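Local structure of Sn-glycerol-3-phosphate ABC transporter substrate-binding protein UspB (Mycobacterium tuberculosis, 4MFI) at residues Q211-W225 with H377-P389. The protein probably serves as the substrate-binding subunit of an ABC transporter, capturing glycerophosphocholine for import into the mycobacterial cell. Residues are numbered along the deposited sequence; the frame is centred on the assembly and turned at random.
Sequences QGPNWAFGGAYSDKW and HTRTQDYARVFLP
Asp382 spends both carboxylate oxygens on residues 211-225 and illustrates how a buried acid can be satisfied by neutral donors, here where helix 211-216 and the loop after it pack against the short helix 383-386 of the solute-binding protein fold. Its OD1 takes the indole N-H of Trp215 on the syn side, NE1 to OD1 2.9 Å and close to the ring plane. OD2 receives the backbone N-H of Tyr221 from above the carboxylate plane (N to OD2 2.8 Å) and a further proton from water 1, which itself accepts from Asn214 ND2. The backbone N of Asp382 is used too, giving a nearly straight bond (162°) to Gln211 OE1.

The other end of that Gln211 amide donates from NE2 to Gln381 OE1 at 3.0 Å. Arg385 NH1 reaches the same oxygen, in the carbonyl plane, so two donors grip it; Asp102 OD2 forms a salt bridge with Arg385 NH1 and accepts from Gln381 NE2.

Arg379, fully extended with chi1 168°, lays its guanidinium flat on Trp215, CZ 3.5 Å from the centroid of the five-membered ring, in a cation-pi stack. NH1 donates to water 2 and NH2 to waters 3 and 5. Waters 2 and 3 donate onward to Trp215 O and Gly219 O; water 5, within bonding distance of Ser222 O and Asp382 OD1, can bridge Arg379 to the carboxylate.

At the start of helix 383-386, Ala384 N donates to Ser222 OG, 3.0 Å, while water 4 takes the N-H of Tyr383. Beyond, Tyr383 turns an edge to the face of Trp225 (planes at 70°) and receives Lys224 CA over one of its own faces, and Phe387 extends the cluster toward Phe106.

Neutral N-H groups and water, with the Arg379 cation nearby, would probably stabilise Asp382 as a carboxylate. A buried polar network and an adjoining aromatic cluster together join segments whose nearest ends are 152 residues apart.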
loop_
_atom_site.group_PDB
_atom_site.type_symbol
_atom_site.label_atom_id
_atom_site.label_comp_id
_atom_site.label_asym_id
_atom_site.label_seq_id
_atom_site.Cartn_x
_atom_site.Cartn_y
_atom_site.Cartn_z
ATOM N N GLN A 211 9.452 5.900 -0.015
ATOM C CA GLN A 211 10.064 4.694 -0.537
ATOM C C GLN A 211 10.340 4.818 -2.030
ATOM O O GLN A 211 11.380 4.373 -2.523
ATOM C CB GLN A 211 9.126 3.517 -0.290
ATOM C CG GLN A 211 9.786 2.399 0.436
ATOM C CD GLN A 211 8.871 1.238 0.765
ATOM O OE1 GLN A 211 9.350 0.128 0.976
ATOM N NE2 GLN A 211 7.555 1.487 0.836
ATOM N N GLY A 212 9.403 5.443 -2.738
ATOM C CA GLY A 212 9.527 5.622 -4.172
ATOM C C GLY A 212 10.707 6.482 -4.585
ATOM O O GLY A 212 11.565 6.018 -5.342
ATOM N N PRO A 213 10.754 7.743 -4.122
ATOM C CA PRO A 213 11.910 8.567 -4.478
ATOM C C PRO A 213 13.220 7.964 -4.010
ATOM O O PRO A 213 14.203 8.072 -4.734
ATOM C CB PRO A 213 11.635 9.914 -3.786
ATOM C CG PRO A 213 10.450 9.700 -2.928
ATOM C CD PRO A 213 9.683 8.553 -3.514
ATOM N N ASN A 214 13.235 7.313 -2.851
ATOM C CA ASN A 214 14.443 6.645 -2.402
ATOM C C ASN A 214 14.914 5.633 -3.458
ATOM O O ASN A 214 16.055 5.694 -3.929
ATOM C CB ASN A 214 14.159 5.976 -1.049
ATOM C CG ASN A 214 15.413 5.571 -0.306
ATOM O OD1 ASN A 214 16.511 6.092 -0.540
ATOM N ND2 ASN A 214 15.245 4.642 0.626
ATOM N N TRP A 215 14.026 4.729 -3.862
ATOM C CA TRP A 215 14.341 3.769 -4.918
ATOM C C TRP A 215 14.763 4.448 -6.231
ATOM O O TRP A 215 15.677 3.975 -6.913
ATOM C CB TRP A 215 13.132 2.883 -5.199
ATOM C CG TRP A 215 12.796 1.895 -4.120
ATOM C CD1 TRP A 215 13.645 1.345 -3.191
ATOM C CD2 TRP A 215 11.508 1.327 -3.876
ATOM N NE1 TRP A 215 12.950 0.465 -2.387
ATOM C CE2 TRP A 215 11.639 0.433 -2.794
ATOM C CE3 TRP A 215 10.251 1.485 -4.476
ATOM C CZ2 TRP A 215 10.559 -0.293 -2.298
ATOM C CZ3 TRP A 215 9.184 0.763 -3.984
ATOM C CH2 TRP A 215 9.345 -0.119 -2.911
ATOM N N ALA A 216 14.076 5.530 -6.600
ATOM C CA ALA A 216 14.367 6.228 -7.849
ATOM C C ALA A 216 15.796 6.764 -7.883
ATOM O O ALA A 216 16.411 6.869 -8.953
ATOM C CB ALA A 216 13.369 7.360 -8.064
ATOM N N PHE A 217 16.318 7.092 -6.705
ATOM C CA PHE A 217 17.674 7.618 -6.561
ATOM C C PHE A 217 18.697 6.520 -6.267
ATOM O O PHE A 217 19.874 6.808 -6.049
ATOM C CB PHE A 217 17.706 8.696 -5.467
ATOM C CG PHE A 217 17.247 10.056 -5.931
ATOM C CD1 PHE A 217 17.941 10.724 -6.935
ATOM C CD2 PHE A 217 16.146 10.683 -5.350
ATOM C CE1 PHE A 217 17.546 11.988 -7.359
ATOM C CE2 PHE A 217 15.740 11.958 -5.771
ATOM C CZ PHE A 217 16.442 12.607 -6.777
ATOM N N GLY A 218 18.250 5.263 -6.278
ATOM C CA GLY A 218 19.138 4.134 -6.058
ATOM C C GLY A 218 19.304 3.751 -4.601
ATOM O O GLY A 218 20.120 2.888 -4.280
ATOM N N GLY A 219 18.540 4.391 -3.721
ATOM C CA GLY A 219 18.561 4.064 -2.309
ATOM C C GLY A 219 17.565 2.980 -1.939
ATOM O O GLY A 219 16.774 2.524 -2.772
ATOM N N ALA A 220 17.593 2.577 -0.670
ATOM C CA ALA A 220 16.599 1.664 -0.119
ATOM C C ALA A 220 16.737 1.701 1.386
ATOM O O ALA A 220 17.803 2.030 1.911
ATOM C CB ALA A 220 16.828 0.253 -0.625
ATOM N N TYR A 221 15.670 1.357 2.099
ATOM C CA TYR A 221 15.791 1.190 3.546
ATOM C C TYR A 221 16.587 -0.072 3.858
ATOM O O TYR A 221 17.303 -0.146 4.864
ATOM C CB TYR A 221 14.414 1.064 4.190
ATOM C CG TYR A 221 13.466 2.210 3.938
ATOM C CD1 TYR A 221 13.918 3.525 3.840
ATOM C CD2 TYR A 221 12.097 1.979 3.832
ATOM C CE1 TYR A 221 13.029 4.573 3.623
ATOM C CE2 TYR A 221 11.206 3.017 3.604
ATOM C CZ TYR A 221 11.677 4.315 3.516
ATOM O OH TYR A 221 10.806 5.362 3.301
ATOM N N SER A 222 16.425 -1.080 3.009
ATOM C CA SER A 222 17.108 -2.356 3.173
ATOM C C SER A 222 17.146 -3.074 1.835
ATOM O O SER A 222 16.350 -2.780 0.937
ATOM C CB SER A 222 16.413 -3.225 4.231
ATOM O OG SER A 222 15.056 -3.480 3.893
ATOM N N ASP A 223 18.100 -3.990 1.716
ATOM C CA ASP A 223 18.212 -4.915 0.600
ATOM C C ASP A 223 18.040 -6.286 1.244
ATOM O O ASP A 223 18.952 -6.799 1.908
ATOM C CB ASP A 223 19.593 -4.784 -0.036
ATOM C CG ASP A 223 19.759 -5.637 -1.274
ATOM O OD1 ASP A 223 18.797 -6.334 -1.667
ATOM O OD2 ASP A 223 20.865 -5.595 -1.863
ATOM N N LYS A 224 16.852 -6.861 1.080
ATOM C CA LYS A 224 16.442 -8.018 1.877
ATOM C C LYS A 224 16.631 -7.703 3.371
ATOM O O LYS A 224 16.122 -6.686 3.839
ATOM C CB LYS A 224 17.180 -9.283 1.433
ATOM C CG LYS A 224 17.127 -9.504 -0.072
ATOM C CD LYS A 224 15.704 -9.612 -0.570
ATOM C CE LYS A 224 15.672 -9.750 -2.088
ATOM N NZ LYS A 224 16.567 -10.847 -2.560
ATOM N N TRP A 225 17.364 -8.537 4.108
ATOM C CA TRP A 225 17.540 -8.320 5.550
ATOM C C TRP A 225 18.680 -7.377 5.921
ATOM O O TRP A 225 18.904 -7.100 7.102
ATOM C CB TRP A 225 17.749 -9.647 6.281
ATOM C CG TRP A 225 16.591 -10.567 6.170
ATOM C CD1 TRP A 225 16.572 -11.795 5.567
ATOM C CD2 TRP A 225 15.265 -10.346 6.674
ATOM N NE1 TRP A 225 15.317 -12.350 5.669
ATOM C CE2 TRP A 225 14.496 -11.478 6.338
ATOM C CE3 TRP A 225 14.650 -9.292 7.357
ATOM C CZ2 TRP A 225 13.146 -11.592 6.678
ATOM C CZ3 TRP A 225 13.314 -9.406 7.697
ATOM C CH2 TRP A 225 12.574 -10.547 7.355
ATOM N N HIS A 377 4.284 -1.312 -12.907
ATOM C CA HIS A 377 5.520 -0.578 -12.672
ATOM C C HIS A 377 5.730 -0.319 -11.194
ATOM O O HIS A 377 6.318 0.676 -10.786
ATOM C CB HIS A 377 5.485 0.721 -13.466
ATOM C CG HIS A 377 5.195 0.508 -14.913
ATOM N ND1 HIS A 377 6.096 -0.086 -15.768
ATOM C CD2 HIS A 377 4.092 0.774 -15.651
ATOM C CE1 HIS A 377 5.571 -0.156 -16.978
ATOM N NE2 HIS A 377 4.355 0.356 -16.934
ATOM N N THR A 378 5.243 -1.249 -10.395
ATOM C CA THR A 378 5.398 -1.169 -8.950
ATOM C C THR A 378 6.399 -2.213 -8.459
ATOM O O THR A 378 6.752 -3.147 -9.183
ATOM C CB THR A 378 4.046 -1.328 -8.212
ATOM O OG1 THR A 378 3.396 -2.522 -8.656
ATOM C CG2 THR A 378 3.139 -0.140 -8.491
ATOM N N ARG A 379 6.841 -2.044 -7.215
ATOM C CA ARG A 379 7.906 -2.846 -6.626
ATOM C C ARG A 379 7.461 -3.222 -5.216
ATOM O O ARG A 379 6.829 -2.410 -4.528
ATOM C CB ARG A 379 9.199 -1.996 -6.591
ATOM C CG ARG A 379 10.382 -2.526 -5.760
ATOM C CD ARG A 379 11.657 -1.699 -6.016
ATOM N NE ARG A 379 12.707 -1.980 -5.032
ATOM C CZ ARG A 379 13.945 -1.495 -5.075
ATOM N NH1 ARG A 379 14.336 -0.716 -6.079
ATOM N NH2 ARG A 379 14.807 -1.807 -4.115
ATOM N N THR A 380 7.769 -4.445 -4.789
ATOM C CA THR A 380 7.484 -4.857 -3.411
ATOM C C THR A 380 8.300 -4.029 -2.416
ATOM O O THR A 380 9.391 -3.526 -2.732
ATOM C CB THR A 380 7.726 -6.360 -3.188
ATOM O OG1 THR A 380 9.078 -6.669 -3.534
ATOM C CG2 THR A 380 6.776 -7.205 -4.053
ATOM N N GLN A 381 7.753 -3.860 -1.221
ATOM C CA GLN A 381 8.333 -2.943 -0.251
ATOM C C GLN A 381 9.601 -3.461 0.423
ATOM O O GLN A 381 9.834 -4.665 0.502
ATOM C CB GLN A 381 7.305 -2.595 0.817
ATOM C CG GLN A 381 6.091 -1.861 0.288
ATOM C CD GLN A 381 5.243 -1.324 1.410
ATOM O OE1 GLN A 381 5.673 -0.424 2.142
ATOM N NE2 GLN A 381 4.046 -1.891 1.584
ATOM N N ASP A 382 10.411 -2.533 0.917
ATOM C CA ASP A 382 11.628 -2.903 1.642
ATOM C C ASP A 382 11.288 -3.663 2.921
ATOM O O ASP A 382 10.347 -3.310 3.636
ATOM C CB ASP A 382 12.444 -1.658 1.989
ATOM C CG ASP A 382 13.028 -0.968 0.776
ATOM O OD1 ASP A 382 13.141 -1.579 -0.315
ATOM O OD2 ASP A 382 13.402 0.211 0.939
ATOM N N TYR A 383 12.060 -4.711 3.207
ATOM C CA TYR A 383 11.813 -5.531 4.402
ATOM C C TYR A 383 11.849 -4.671 5.665
ATOM O O TYR A 383 11.103 -4.921 6.619
ATOM C CB TYR A 383 12.848 -6.652 4.547
ATOM C CG TYR A 383 12.782 -7.803 3.563
ATOM C CD1 TYR A 383 12.084 -7.718 2.353
ATOM C CD2 TYR A 383 13.466 -8.980 3.833
ATOM C CE1 TYR A 383 12.061 -8.793 1.462
ATOM C CE2 TYR A 383 13.453 -10.044 2.960
ATOM C CZ TYR A 383 12.756 -9.957 1.773
ATOM O OH TYR A 383 12.761 -11.042 0.915
ATOM N N ALA A 384 12.705 -3.648 5.682
ATOM C CA ALA A 384 12.821 -2.808 6.873
ATOM C C ALA A 384 11.522 -2.070 7.211
ATOM O O ALA A 384 11.292 -1.726 8.375
ATOM C CB ALA A 384 13.979 -1.823 6.739
ATOM N N ARG A 385 10.677 -1.832 6.208
ATOM C CA ARG A 385 9.377 -1.210 6.461
ATOM C C ARG A 385 8.296 -2.224 6.838
ATOM O O ARG A 385 7.530 -2.002 7.781
ATOM C CB ARG A 385 8.904 -0.342 5.278
ATOM C CG ARG A 385 7.619 0.406 5.623
ATOM C CD ARG A 385 7.075 1.338 4.517
ATOM N NE ARG A 385 5.895 1.983 5.091
ATOM C CZ ARG A 385 4.696 1.412 5.150
ATOM N NH1 ARG A 385 4.489 0.233 4.577
ATOM N NH2 ARG A 385 3.697 2.021 5.771
ATOM N N VAL A 386 8.229 -3.336 6.115
ATOM C CA VAL A 386 7.084 -4.245 6.262
ATOM C C VAL A 386 7.286 -5.518 7.081
ATOM O O VAL A 386 6.304 -6.098 7.546
ATOM C CB VAL A 386 6.472 -4.638 4.888
ATOM C CG1 VAL A 386 5.780 -3.429 4.242
ATOM C CG2 VAL A 386 7.530 -5.267 3.961
ATOM N N PHE A 387 8.533 -5.959 7.246
ATOM C CA PHE A 387 8.816 -7.207 7.978
ATOM C C PHE A 387 9.485 -6.971 9.327
ATOM O O PHE A 387 9.523 -7.864 10.170
ATOM C CB PHE A 387 9.733 -8.127 7.165
ATOM C CG PHE A 387 9.121 -8.680 5.897
ATOM C CD1 PHE A 387 7.768 -8.519 5.601
ATOM C CD2 PHE A 387 9.914 -9.389 5.007
ATOM C CE1 PHE A 387 7.224 -9.048 4.429
ATOM C CE2 PHE A 387 9.374 -9.927 3.846
ATOM C CZ PHE A 387 8.026 -9.750 3.556
ATOM N N LEU A 388 10.037 -5.784 9.515
ATOM C CA LEU A 388 10.791 -5.457 10.718
ATOM C C LEU A 388 9.834 -4.715 11.644
ATOM O O LEU A 388 9.276 -3.688 11.258
ATOM C CB LEU A 388 11.978 -4.574 10.326
ATOM C CG LEU A 388 13.109 -4.313 11.327
ATOM C CD1 LEU A 388 14.325 -3.774 10.588
ATOM C CD2 LEU A 388 12.680 -3.356 12.444
ATOM N N PRO A 389 9.627 -5.234 12.865
ATOM C CA PRO A 389 8.625 -4.671 13.777
ATOM C C PRO A 389 8.789 -3.177 13.997
ATOM O O PRO A 389 9.871 -2.726 14.380
ATOM C CB PRO A 389 8.879 -5.428 15.087
ATOM C CG PRO A 389 9.420 -6.741 14.648
ATOM C CD PRO A 389 10.276 -6.430 13.432
HETATM O O HOH W 1 13.076 2.794 -0.112
HETATM O O HOH W 2 16.551 1.392 -6.627
HETATM O O HOH W 3 17.060 0.454 -4.611
HETATM O O HOH W 4 14.455 -5.200 1.809
HETATM O O HOH W 5 15.363 -3.098 -1.667
#